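Local structure of proteasome assembly chaperone family protein (Thermoplasma acidophilum, 3GAA) at residues A[214-217]-A[218-221]. The protein is of unknown function but, as a PAC2-family member, probably acts as a proteasome assembly chaperone. Sequence-based numbering, arbitrary orientation.
Sequences IKTD and LLEE
Thr216 and Leu219 meet across a type II beta turn that brings the chain out of a loop and into helix 219-243. One backbone bond closes the turn: Leu219 N donates to Thr216 O at 3.3 Å, a weak bond with an N-H...O angle of 143°. Asp217 and Leu218 fill its two middle positions, and Leu218 stands at the N-cap. A leucine has no side-chain acceptor with which to cap the first amides of the helix.

The apolar contact runs beside this bond. Leu219, with CG anti to its own N (chi1 176°), reaches back so that CD1 lies 3.8 Å from Thr216 CA and 4.0 Å from Thr216 CG2. Leucine suits this buried place, where Leu200 of helix 196-210 and Tyr46 of helix 39-51 also touch it. The methyl CG2 of Thr216 gives Leu219 an apolar surface, and the Thr216 side chain also touches Leu200.

The Thr216 hydroxyl turns back to its own neighbour, OG1 donating to Lys215 O at 2.6 Å, in the carbonyl plane and on a lone pair. A glycine at Thr216 would probably leave Lys215 O without this donor and Leu219 CD1 without its methyl neighbour.

The turn is thus closed by one weak backbone bond with an apolar contact beside it, and at the start of this predicted coiled-coil helix Leu219 packs against helices 196-210 and 39-51.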
ATOM      1  N   ILE A 214      38.893 -14.058  25.134  1.00 34.41           N
ATOM      2  CA  ILE A 214      39.386 -12.721  24.963  1.00 33.96           C
ATOM      3  C   ILE A 214      40.603 -12.536  25.909  1.00 34.57           C
ATOM      4  O   ILE A 214      40.595 -12.968  27.046  1.00 33.52           O
ATOM      5  CB  ILE A 214      38.300 -11.712  25.256  1.00 33.15           C
ATOM      6  CG1 ILE A 214      37.034 -12.042  24.472  1.00 33.45           C
ATOM      7  CG2 ILE A 214      38.724 -10.403  24.809  1.00 31.84           C
ATOM      8  CD1 ILE A 214      35.719 -11.516  25.073  1.00 28.91           C
ATOM      9  N   LYS A 215      41.630 -11.867  25.410  1.00 35.35           N
ATOM     10  CA  LYS A 215      42.962 -12.006  25.937  1.00 36.05           C
ATOM     11  C   LYS A 215      43.276 -11.224  27.204  1.00 36.40           C
ATOM     12  O   LYS A 215      44.049 -11.755  28.052  1.00 39.62           O
ATOM     13  CB  LYS A 215      44.032 -11.532  24.944  1.00 36.53           C
ATOM     14  CG  LYS A 215      44.453 -12.412  23.845  1.00 37.48           C
ATOM     15  CD  LYS A 215      45.448 -11.637  22.894  1.00 38.43           C
ATOM     16  CE  LYS A 215      45.972 -12.586  21.752  1.00 39.84           C
ATOM     17  NZ  LYS A 215      46.726 -11.907  20.634  1.00 42.00           N
ATOM     18  N   THR A 216      42.864  -9.970  27.334  1.00 34.65           N
ATOM     19  CA  THR A 216      43.433  -9.119  28.474  1.00 34.16           C
ATOM     20  C   THR A 216      44.947  -8.711  28.519  1.00 33.65           C
ATOM     21  O   THR A 216      45.353  -7.938  29.415  1.00 33.99           O
ATOM     22  CB  THR A 216      43.146  -9.644  29.941  1.00 33.62           C
ATOM     23  OG1 THR A 216      44.175 -10.573  30.342  1.00 33.26           O
ATOM     24  CG2 THR A 216      41.761 -10.205  30.094  1.00 32.48           C
ATOM     25  N   ASP A 217      45.769  -9.191  27.595  1.00 32.99           N
ATOM     26  CA  ASP A 217      47.092  -8.591  27.406  1.00 33.19           C
ATOM     27  C   ASP A 217      46.990  -7.070  27.088  1.00 32.23           C
ATOM     28  O   ASP A 217      46.236  -6.643  26.182  1.00 32.14           O
ATOM     29  CB  ASP A 217      47.867  -9.332  26.324  1.00 33.63           C
ATOM     30  CG  ASP A 217      48.107 -10.810  26.681  1.00 37.24           C
ATOM     31  OD1 ASP A 217      49.087 -11.165  27.406  1.00 38.38           O
ATOM     32  OD2 ASP A 217      47.292 -11.630  26.221  1.00 42.84           O
ATOM     33  N   LEU A 218      47.718  -6.289  27.901  1.00 31.38           N
ATOM     34  CA  LEU A 218      47.817  -4.804  27.848  1.00 30.42           C
ATOM     35  C   LEU A 218      46.475  -4.105  27.928  1.00 29.82           C
ATOM     36  O   LEU A 218      46.282  -3.047  27.383  1.00 28.83           O
ATOM     37  CB  LEU A 218      48.623  -4.349  26.610  1.00 30.16           C
ATOM     38  CG  LEU A 218      50.145  -4.117  26.699  1.00 27.72           C
ATOM     39  CD1 LEU A 218      50.851  -4.972  27.697  1.00 24.18           C
ATOM     40  CD2 LEU A 218      50.780  -4.270  25.308  1.00 24.99           C
ATOM     41  N   LEU A 219      45.555  -4.717  28.643  1.00 30.39           N
ATOM     42  CA  LEU A 219      44.177  -4.242  28.697  1.00 30.43           C
ATOM     43  C   LEU A 219      44.092  -2.924  29.441  1.00 30.33           C
ATOM     44  O   LEU A 219      43.315  -2.079  29.118  1.00 29.66           O
ATOM     45  CB  LEU A 219      43.296  -5.311  29.359  1.00 30.34           C
ATOM     46  CG  LEU A 219      41.815  -5.007  29.617  1.00 29.42           C
ATOM     47  CD1 LEU A 219      41.053  -6.282  29.460  1.00 27.99           C
ATOM     48  CD2 LEU A 219      41.575  -4.400  30.975  1.00 26.08           C
ATOM     49  N   GLU A 220      44.919  -2.719  30.427  1.00 31.35           N
ATOM     50  CA  GLU A 220      44.771  -1.515  31.206  1.00 32.74           C
ATOM     51  C   GLU A 220      45.235  -0.337  30.377  1.00 32.93           C
ATOM     52  O   GLU A 220      44.546   0.690  30.351  1.00 32.74           O
ATOM     53  CB  GLU A 220      45.507  -1.619  32.525  1.00 33.00           C
ATOM     54  CG  GLU A 220      44.905  -2.736  33.441  1.00 38.06           C
ATOM     55  CD  GLU A 220      45.363  -4.247  33.128  1.00 43.07           C
ATOM     56  OE1 GLU A 220      45.492  -4.667  31.940  1.00 45.73           O
ATOM     57  OE2 GLU A 220      45.567  -5.025  34.109  1.00 45.77           O
ATOM     58  N   GLU A 221      46.355  -0.493  29.660  1.00 32.71           N
ATOM     59  CA  GLU A 221      46.856   0.585  28.848  1.00 33.18           C
ATOM     60  C   GLU A 221      45.907   0.848  27.722  1.00 33.26           C
ATOM     61  O   GLU A 221      45.633   1.984  27.388  1.00 34.26           O
ATOM     62  CB  GLU A 221      48.231   0.299  28.293  1.00 33.79           C
ATOM     63  CG  GLU A 221      49.335   0.393  29.316  1.00 37.82           C
ATOM     64  CD  GLU A 221      49.436   1.773  30.057  1.00 42.98           C
ATOM     65  OE1 GLU A 221      49.379   1.785  31.330  1.00 45.87           O
ATOM     66  OE2 GLU A 221      49.587   2.828  29.381  1.00 45.43           O
TER